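Local coordinates for galactose mutarotase-like protein (Clostridium acetobutylicum, PDB 3OS7) that probably binds carbohydrate and may interconvert the alpha and beta anomers of aldose sugars, at residues E12-E17 with L31-V36; F151-S156 with L180-H185. All blocks are in the same frame, centred on the assembly; numbering follows the deposited sequence.

Contact 1: E12-E17 with L31-V36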
ATOM      1  N   GLU A  12      18.299  -6.996 -13.623  1.00 17.42           N
ATOM      2  CA  GLU A  12      19.225  -6.037 -14.228  1.00 20.09           C
ATOM      3  C   GLU A  12      19.663  -5.000 -13.196  1.00 21.44           C
ATOM      4  O   GLU A  12      19.271  -5.072 -12.043  1.00 21.18           O
ATOM      5  CB  GLU A  12      18.580  -5.380 -15.451  1.00 22.68           C
ATOM      6  CG  GLU A  12      17.409  -4.504 -15.131  1.00 28.49           C
ATOM      7  CD  GLU A  12      16.512  -4.233 -16.339  1.00 40.62           C
ATOM      8  OE1 GLU A  12      15.392  -4.770 -16.374  1.00 44.25           O
ATOM      9  OE2 GLU A  12      16.908  -3.486 -17.253  1.00 48.43           O
ATOM     10  N   ILE A  13      20.534  -4.070 -13.605  1.00 21.95           N
ATOM     11  CA  ILE A  13      21.098  -3.085 -12.687  1.00 20.64           C
ATOM     12  C   ILE A  13      20.362  -1.761 -12.889  1.00 21.78           C
ATOM     13  O   ILE A  13      20.085  -1.354 -14.002  1.00 23.01           O
ATOM     14  CB  ILE A  13      22.596  -2.857 -12.937  1.00 21.18           C
ATOM     15  CG1 ILE A  13      23.396  -4.154 -12.717  1.00 23.44           C
ATOM     16  CG2 ILE A  13      23.139  -1.767 -12.035  1.00 20.05           C
ATOM     17  CD1 ILE A  13      23.097  -4.836 -11.391  1.00 23.36           C
ATOM     18  N   ILE A  14      20.058  -1.088 -11.799  1.00 20.78           N
ATOM     19  CA  ILE A  14      19.440   0.258 -11.864  1.00 19.94           C
ATOM     20  C   ILE A  14      20.220   1.138 -10.881  1.00 19.46           C
ATOM     21  O   ILE A  14      20.819   0.639  -9.938  1.00 17.35           O
ATOM     22  CB  ILE A  14      17.910   0.183 -11.516  1.00 21.34           C
ATOM     23  CG1 ILE A  14      17.189   1.505 -11.796  1.00 22.67           C
ATOM     24  CG2 ILE A  14      17.700  -0.178 -10.076  1.00 22.85           C
ATOM     25  CD1 ILE A  14      15.657   1.384 -11.740  1.00 26.99           C
ATOM     26  N   TRP A  15      20.241   2.445 -11.128  1.00 23.28           N
ATOM     27  CA  TRP A  15      21.007   3.375 -10.288  1.00 24.20           C
ATOM     28  C   TRP A  15      22.449   2.902 -10.113  1.00 24.52           C
ATOM     29  O   TRP A  15      22.989   2.905  -8.999  1.00 23.74           O
ATOM     30  CB  TRP A  15      20.337   3.538  -8.924  1.00 23.76           C
ATOM     31  CG  TRP A  15      19.233   4.503  -8.893  1.00 24.88           C
ATOM     32  CD1 TRP A  15      19.309   5.836  -9.167  1.00 29.30           C
ATOM     33  CD2 TRP A  15      17.877   4.250  -8.499  1.00 22.96           C
ATOM     34  NE1 TRP A  15      18.073   6.428  -8.992  1.00 32.42           N
ATOM     35  CE2 TRP A  15      17.182   5.475  -8.586  1.00 33.03           C
ATOM     36  CE3 TRP A  15      17.178   3.106  -8.110  1.00 31.12           C
ATOM     37  CZ2 TRP A  15      15.824   5.587  -8.283  1.00 36.82           C
ATOM     38  CZ3 TRP A  15      15.834   3.216  -7.820  1.00 31.88           C
ATOM     39  CH2 TRP A  15      15.174   4.457  -7.899  1.00 31.97           C
ATOM     40  N   SER A  16      23.046   2.443 -11.213  1.00 26.18           N
ATOM     41  CA  SER A  16      24.462   2.007 -11.267  1.00 30.06           C
ATOM     42  C   SER A  16      24.885   0.725 -10.529  1.00 29.51           C
ATOM     43  O   SER A  16      25.721  -0.007 -11.040  1.00 29.75           O
ATOM     44  CB  SER A  16      25.407   3.157 -10.872  1.00 30.95           C
ATOM     45  OG  SER A  16      25.091   4.312 -11.623  1.00 35.84           O
ATOM     46  N   GLU A  17      24.373   0.472  -9.331  1.00 30.08           N
ATOM     47  CA  GLU A  17      24.852  -0.658  -8.535  1.00 31.17           C
ATOM     48  C   GLU A  17      23.753  -1.432  -7.826  1.00 28.20           C
ATOM     49  O   GLU A  17      24.039  -2.251  -6.963  1.00 29.50           O
ATOM     50  CB  GLU A  17      25.885  -0.177  -7.501  1.00 32.42           C
ATOM     51  CG  GLU A  17      25.421   1.056  -6.702  1.00 39.55           C
ATOM     52  CD  GLU A  17      26.367   1.451  -5.569  1.00 45.91           C
ATOM     53  OE1 GLU A  17      27.547   1.027  -5.561  1.00 49.10           O
ATOM     54  OE2 GLU A  17      25.918   2.193  -4.677  1.00 46.58           O
ATOM     55  N   LEU A  31       8.180  -3.333 -12.460  1.00 14.31           N
ATOM     56  CA  LEU A  31       9.574  -3.169 -12.022  1.00 16.12           C
ATOM     57  C   LEU A  31       9.570  -3.151 -10.504  1.00 13.83           C
ATOM     58  O   LEU A  31       8.876  -2.341  -9.908  1.00 14.12           O
ATOM     59  CB  LEU A  31      10.149  -1.867 -12.581  1.00 15.09           C
ATOM     60  CG  LEU A  31      11.571  -1.505 -12.139  1.00 19.86           C
ATOM     61  CD1 LEU A  31      12.553  -2.614 -12.531  1.00 20.04           C
ATOM     62  CD2 LEU A  31      11.934  -0.148 -12.760  1.00 23.68           C
ATOM     63  N   ILE A  32      10.370  -4.023  -9.883  1.00 12.29           N
ATOM     64  CA  ILE A  32      10.481  -4.090  -8.466  1.00 13.24           C
ATOM     65  C   ILE A  32      11.931  -3.828  -8.019  1.00 16.59           C
ATOM     66  O   ILE A  32      12.887  -4.231  -8.699  1.00 14.84           O
ATOM     67  CB  ILE A  32       9.950  -5.445  -7.911  1.00 14.52           C
ATOM     68  CG1 ILE A  32       9.793  -5.402  -6.383  1.00 17.60           C
ATOM     69  CG2 ILE A  32      10.843  -6.633  -8.333  1.00 13.09           C
ATOM     70  CD1 ILE A  32       9.062  -6.667  -5.831  1.00 18.13           C
ATOM     71  N   ILE A  33      12.057  -3.098  -6.902  1.00 16.02           N
ATOM     72  CA  ILE A  33      13.368  -2.714  -6.350  1.00 14.60           C
ATOM     73  C   ILE A  33      13.589  -3.374  -4.972  1.00 15.50           C
ATOM     74  O   ILE A  33      13.219  -2.810  -3.926  1.00 14.64           O
ATOM     75  CB  ILE A  33      13.523  -1.196  -6.181  1.00 16.43           C
ATOM     76  CG1 ILE A  33      13.019  -0.403  -7.405  1.00 17.45           C
ATOM     77  CG2 ILE A  33      15.019  -0.870  -5.890  1.00 15.34           C
ATOM     78  CD1 ILE A  33      13.756  -0.686  -8.692  1.00 23.64           C
ATOM     79  N   PRO A  34      14.199  -4.565  -4.959  1.00 15.51           N
ATOM     80  CA  PRO A  34      14.405  -5.269  -3.691  1.00 16.94           C
ATOM     81  C   PRO A  34      15.141  -4.461  -2.618  1.00 17.73           C
ATOM     82  O   PRO A  34      14.709  -4.468  -1.457  1.00 15.63           O
ATOM     83  CB  PRO A  34      15.180  -6.523  -4.104  1.00 20.84           C
ATOM     84  CG  PRO A  34      14.779  -6.745  -5.524  1.00 19.49           C
ATOM     85  CD  PRO A  34      14.623  -5.371  -6.112  1.00 18.19           C
ATOM     86  N   ASP A  35      16.178  -3.722  -3.009  1.00 16.89           N
ATOM     87  CA  ASP A  35      16.962  -2.921  -2.065  1.00 17.81           C
ATOM     88  C   ASP A  35      16.212  -1.806  -1.331  1.00 16.74           C
ATOM     89  O   ASP A  35      16.672  -1.350  -0.289  1.00 18.44           O
ATOM     90  CB  ASP A  35      18.144  -2.270  -2.777  1.00 19.00           C
ATOM     91  CG  ASP A  35      19.352  -3.205  -2.897  1.00 26.74           C
ATOM     92  OD1 ASP A  35      19.371  -4.254  -2.230  1.00 22.83           O
ATOM     93  OD2 ASP A  35      20.277  -2.879  -3.656  1.00 27.28           O
ATOM     94  N   VAL A  36      15.085  -1.348  -1.885  1.00 17.05           N
ATOM     95  CA  VAL A  36      14.256  -0.374  -1.202  1.00 15.16           C
ATOM     96  C   VAL A  36      12.811  -0.917  -1.035  1.00 13.79           C
ATOM     97  O   VAL A  36      11.923  -0.675  -1.853  1.00 14.05           O
ATOM     98  CB  VAL A  36      14.282   1.007  -1.890  1.00 17.04           C
ATOM     99  CG1 VAL A  36      13.545   2.019  -1.063  1.00 13.52           C
ATOM    100  CG2 VAL A  36      15.761   1.492  -2.141  1.00 15.83           C
TER
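The methyl-to-methyl contact of I14 with L31 and I33 has no flat group in its centre; the indole of W15 flanks it, CZ3 coming no nearer than 4.5 Å to CD1 of I33. That indole meets the ring of F65 at about 20° between planes, and its NE1 is hydrogen-bonded to the backbone carbonyl of L60, which ties it to the helix-62-67 region. The touching itself is done by one atom, CD1 of I14. It lies 4.1 Å from CD1 of I33 and 4.2 Å from CD2 of L31. I14 and L31 reach toward each other tip to tip, whereas I14 and I33 cross at about a right angle. I14 is stretched out, with CG1 opposite its backbone N (chi1 -171°) and chi2 also extended, which carries CD1 far enough to span the gap to the other strand. The CA atoms of I14 and I33 are 8.7 Å apart because strand 18-25 runs between strands 8-14 and 28-33 and bonds to both; C20 on this middle strand touches I14 and L31. Just beyond the contact I33 to V36 form a type I turn closed by V36 N to I33 O at 3.1 Å. At the polar margins E12 makes a salt bridge with R22, and D35 OD2 is hydrogen-bonded to H18. The contact is thus purely apolar, a packing of branched side chains over one face of an antiparallel sheet; any stabilisation it gives probably comes from dispersion and partial exclusion of water, while the hydrogen-bonded strand 18-25 sets the spacing.

Contact 2: F151-S156 with L180-H185. With EDO (1,2-ethanediol), chain H.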
ATOM      1  N   PHE A 151      10.731 -12.031  12.637  1.00 16.52           N
ATOM      2  CA  PHE A 151       9.644 -12.252  11.686  1.00 16.16           C
ATOM      3  C   PHE A 151      10.167 -12.318  10.260  1.00 17.47           C
ATOM      4  O   PHE A 151      11.294 -11.919   9.989  1.00 14.50           O
ATOM      5  CB  PHE A 151       8.528 -11.184  11.843  1.00 18.29           C
ATOM      6  CG  PHE A 151       8.933  -9.768  11.470  1.00 13.33           C
ATOM      7  CD1 PHE A 151       8.954  -9.366  10.151  1.00 16.68           C
ATOM      8  CD2 PHE A 151       9.252  -8.830  12.460  1.00 17.04           C
ATOM      9  CE1 PHE A 151       9.314  -8.068   9.807  1.00 16.94           C
ATOM     10  CE2 PHE A 151       9.599  -7.547  12.140  1.00 13.96           C
ATOM     11  CZ  PHE A 151       9.624  -7.165  10.776  1.00 13.58           C
ATOM     12  N   GLN A 152       9.348 -12.851   9.355  1.00 16.15           N
ATOM     13  CA  GLN A 152       9.633 -12.764   7.938  1.00 15.30           C
ATOM     14  C   GLN A 152       8.406 -12.199   7.248  1.00 16.15           C
ATOM     15  O   GLN A 152       7.312 -12.739   7.362  1.00 14.91           O
ATOM     16  CB  GLN A 152       9.950 -14.117   7.314  1.00 16.90           C
ATOM     17  CG  GLN A 152      10.343 -14.040   5.836  1.00 17.62           C
ATOM     18  CD  GLN A 152      10.574 -15.411   5.232  1.00 21.65           C
ATOM     19  OE1 GLN A 152       9.621 -16.162   4.976  1.00 21.57           O
ATOM     20  NE2 GLN A 152      11.839 -15.741   4.994  1.00 20.71           N
ATOM     21  N   PHE A 153       8.619 -11.121   6.513  1.00 14.79           N
ATOM     22  CA  PHE A 153       7.646 -10.576   5.600  1.00 13.46           C
ATOM     23  C   PHE A 153       7.909 -11.134   4.186  1.00 16.41           C
ATOM     24  O   PHE A 153       9.059 -11.362   3.782  1.00 15.84           O
ATOM     25  CB  PHE A 153       7.768  -9.049   5.580  1.00 17.67           C
ATOM     26  CG  PHE A 153       6.584  -8.311   6.111  1.00 12.56           C
ATOM     27  CD1 PHE A 153       5.548  -7.949   5.282  1.00 20.46           C
ATOM     28  CD2 PHE A 153       6.535  -7.921   7.457  1.00 16.74           C
ATOM     29  CE1 PHE A 153       4.483  -7.221   5.767  1.00 22.64           C
ATOM     30  CE2 PHE A 153       5.465  -7.187   7.949  1.00 19.58           C
ATOM     31  CZ  PHE A 153       4.449  -6.841   7.113  1.00 21.22           C
ATOM     32  N   LYS A 154       6.845 -11.344   3.423  1.00 14.71           N
ATOM     33  CA  LYS A 154       6.970 -11.760   2.029  1.00 13.41           C
ATOM     34  C   LYS A 154       5.963 -11.018   1.180  1.00 13.99           C
ATOM     35  O   LYS A 154       4.792 -10.868   1.575  1.00 14.48           O
ATOM     36  CB  LYS A 154       6.733 -13.262   1.879  1.00 15.96           C
ATOM     37  CG  LYS A 154       6.802 -13.751   0.450  1.00 16.78           C
ATOM     38  CD  LYS A 154       7.064 -15.284   0.322  1.00 26.81           C
ATOM     39  CE  LYS A 154       6.142 -16.155   1.129  1.00 34.24           C
ATOM     40  NZ  LYS A 154       6.855 -17.470   1.400  1.00 37.03           N
ATOM     41  N   LEU A 155       6.434 -10.522   0.045  1.00 12.76           N
ATOM     42  CA  LEU A 155       5.562  -9.964  -0.985  1.00 13.46           C
ATOM     43  C   LEU A 155       5.675 -10.909  -2.180  1.00 13.62           C
ATOM     44  O   LEU A 155       6.763 -11.155  -2.689  1.00 14.89           O
ATOM     45  CB  LEU A 155       5.958  -8.543  -1.382  1.00 12.25           C
ATOM     46  CG  LEU A 155       6.255  -7.540  -0.290  1.00 15.63           C
ATOM     47  CD1 LEU A 155       6.626  -6.165  -0.836  1.00 15.38           C
ATOM     48  CD2 LEU A 155       5.084  -7.433   0.656  1.00 15.36           C
ATOM     49  N   SER A 156       4.541 -11.441  -2.600  1.00 14.09           N
ATOM     50  CA  SER A 156       4.463 -12.350  -3.719  1.00 14.08           C
ATOM     51  C   SER A 156       3.648 -11.727  -4.844  1.00 16.89           C
ATOM     52  O   SER A 156       2.425 -11.547  -4.744  1.00 15.24           O
ATOM     53  CB  SER A 156       3.865 -13.682  -3.267  1.00 17.34           C
ATOM     54  OG  SER A 156       3.863 -14.589  -4.362  1.00 20.98           O
ATOM     55  N   LEU A 180       0.344  -6.719  15.294  1.00 15.89           N
ATOM     56  CA  LEU A 180       0.289  -6.741  13.844  1.00 16.84           C
ATOM     57  C   LEU A 180      -0.675  -5.681  13.314  1.00 16.51           C
ATOM     58  O   LEU A 180      -1.861  -5.656  13.666  1.00 16.38           O
ATOM     59  CB  LEU A 180      -0.217  -8.101  13.366  1.00 18.80           C
ATOM     60  CG  LEU A 180      -0.368  -8.277  11.852  1.00 21.27           C
ATOM     61  CD1 LEU A 180       0.976  -8.423  11.179  1.00 21.37           C
ATOM     62  CD2 LEU A 180      -1.227  -9.491  11.614  1.00 31.70           C
ATOM     63  N   SER A 181      -0.148  -4.841  12.443  1.00 14.56           N
ATOM     64  CA  SER A 181      -0.951  -3.924  11.633  1.00 14.26           C
ATOM     65  C   SER A 181      -0.114  -3.664  10.382  1.00 13.17           C
ATOM     66  O   SER A 181       1.074  -3.399  10.477  1.00 13.93           O
ATOM     67  CB  SER A 181      -1.220  -2.666  12.410  1.00 15.61           C
ATOM     68  OG  SER A 181      -1.955  -1.733  11.662  1.00 15.22           O
ATOM     69  N   VAL A 182      -0.728  -3.827   9.233  1.00 11.92           N
ATOM     70  CA  VAL A 182      -0.046  -3.786   7.953  1.00 12.60           C
ATOM     71  C   VAL A 182      -0.841  -2.875   7.015  1.00 13.52           C
ATOM     72  O   VAL A 182      -2.065  -2.825   7.076  1.00 11.15           O
ATOM     73  CB  VAL A 182       0.003  -5.191   7.303  1.00 15.23           C
ATOM     74  CG1 VAL A 182       0.721  -5.154   5.910  1.00 12.81           C
ATOM     75  CG2 VAL A 182       0.678  -6.186   8.214  1.00 16.41           C
ATOM     76  N   GLY A 183      -0.149  -2.240   6.079  1.00 11.11           N
ATOM     77  CA  GLY A 183      -0.817  -1.504   5.031  1.00 12.24           C
ATOM     78  C   GLY A 183       0.152  -1.147   3.927  1.00 13.38           C
ATOM     79  O   GLY A 183       1.287  -1.637   3.899  1.00 12.73           O
ATOM     80  N   TYR A 184      -0.337  -0.330   2.989  1.00 12.56           N
ATOM     81  CA  TYR A 184       0.474   0.154   1.904  1.00 11.82           C
ATOM     82  C   TYR A 184       0.248   1.630   1.689  1.00 13.48           C
ATOM     83  O   TYR A 184      -0.850   2.125   1.842  1.00 13.14           O
ATOM     84  CB  TYR A 184       0.139  -0.535   0.606  1.00 12.31           C
ATOM     85  CG  TYR A 184       0.769  -1.884   0.445  1.00 15.14           C
ATOM     86  CD1 TYR A 184       0.174  -3.012   0.950  1.00 19.06           C
ATOM     87  CD2 TYR A 184       1.964  -2.024  -0.255  1.00 20.15           C
ATOM     88  CE1 TYR A 184       0.762  -4.236   0.802  1.00 18.84           C
ATOM     89  CE2 TYR A 184       2.558  -3.222  -0.407  1.00 19.21           C
ATOM     90  CZ  TYR A 184       1.950  -4.347   0.091  1.00 17.32           C
ATOM     91  OH  TYR A 184       2.556  -5.581  -0.082  1.00 22.14           O
ATOM     92  N   HIS A 185       1.308   2.322   1.281  1.00 11.83           N
ATOM     93  CA  HIS A 185       1.216   3.748   0.970  1.00 10.62           C
ATOM     94  C   HIS A 185       1.156   3.962  -0.549  1.00 13.93           C
ATOM     95  O   HIS A 185       1.819   4.839  -1.100  1.00 15.40           O
ATOM     96  CB  HIS A 185       2.417   4.423   1.580  1.00 10.75           C
ATOM     97  CG  HIS A 185       2.238   5.875   1.850  1.00 15.79           C
ATOM     98  ND1 HIS A 185       2.065   6.797   0.844  1.00 16.51           N
ATOM     99  CD2 HIS A 185       2.269   6.579   3.008  1.00 22.82           C
ATOM    100  CE1 HIS A 185       1.977   8.012   1.369  1.00 22.03           C
ATOM    101  NE2 HIS A 185       2.094   7.906   2.682  1.00 24.86           N
TER
HETATM  102  C1  EDO H 342       4.741 -15.597   5.706  1.00 36.39           C
HETATM  103  O1  EDO H 342       4.231 -16.251   4.547  1.00 33.21           O
HETATM  104  C2  EDO H 342       6.005 -14.817   5.346  1.00 35.96           C
HETATM  105  O2  EDO H 342       7.027 -15.695   4.834  1.00 31.13           O
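Strands 151-160 and 178-189 face one another across the hydrophobic interior of the beta-sandwich, with no backbone pairing between them; the CA atoms of F153 and V182 are 10.5 Å apart, a gap filled by side chains. F153 and V182 come from opposite directions, and CZ of the ring meets CG2 of V182 at 4.0 Å, obliquely to the ring plane. The methyl CG2 of V182 is set opposite the carbonyl carbon (CG1 takes the place opposite N, chi1 179°), and this turns it to the phenyl. At one edge of the F153 ring, in its plane, lies CD1 of F151, and F78 joins both phenylalanines in an aromatic cluster. Two residues along each segment, L155 and Y184 also come from opposite sides, CD2 of L155 lying obliquely to the phenol ring, only 3.2 Å from OH of Y184, a tight fit, and 4.4 Å from CZ. That hydroxyl is hydrogen-bonded to OG1 of T168, so the buried oxygen is satisfied beside the leucine. On the other face of strand 151-160 lies an ethanediol, probably from the crystallisation liquor; its O2 donates to OE1 of Q152 (2.6 Å), with CE of K154 at 3.8 Å from the same O2, and the diol is also hydrogen-bonded to S169 OG. Farther along the second segment, H185 NE2 binds a tartrate, probably also from the liquor, which may mark the sugar pocket. Between the two segments the chemistry is therefore apolar apart from one phenol oxygen, whose bond to T168 probably restrains how far the tyrosine reaches into the core.

How the contacts relate
Contact 1 closes before contact 2 opens along the chain, and the two belong to different sheets of the fold. Contact 1 stays within the antiparallel five-stranded N-terminal sheet, joining its first and third strands, and lies about 20 Å from the centre of the chain; contact 2 spans two facing strands and lies about 9 Å from it. Their centres are about 20 Å apart and their nearest atoms about 6 Å, without touching. The K116-W117 loop touches both: D35 meets K116, while F153 and L155 meet W117, so it bridges the N-terminal sheet and the sandwich interior.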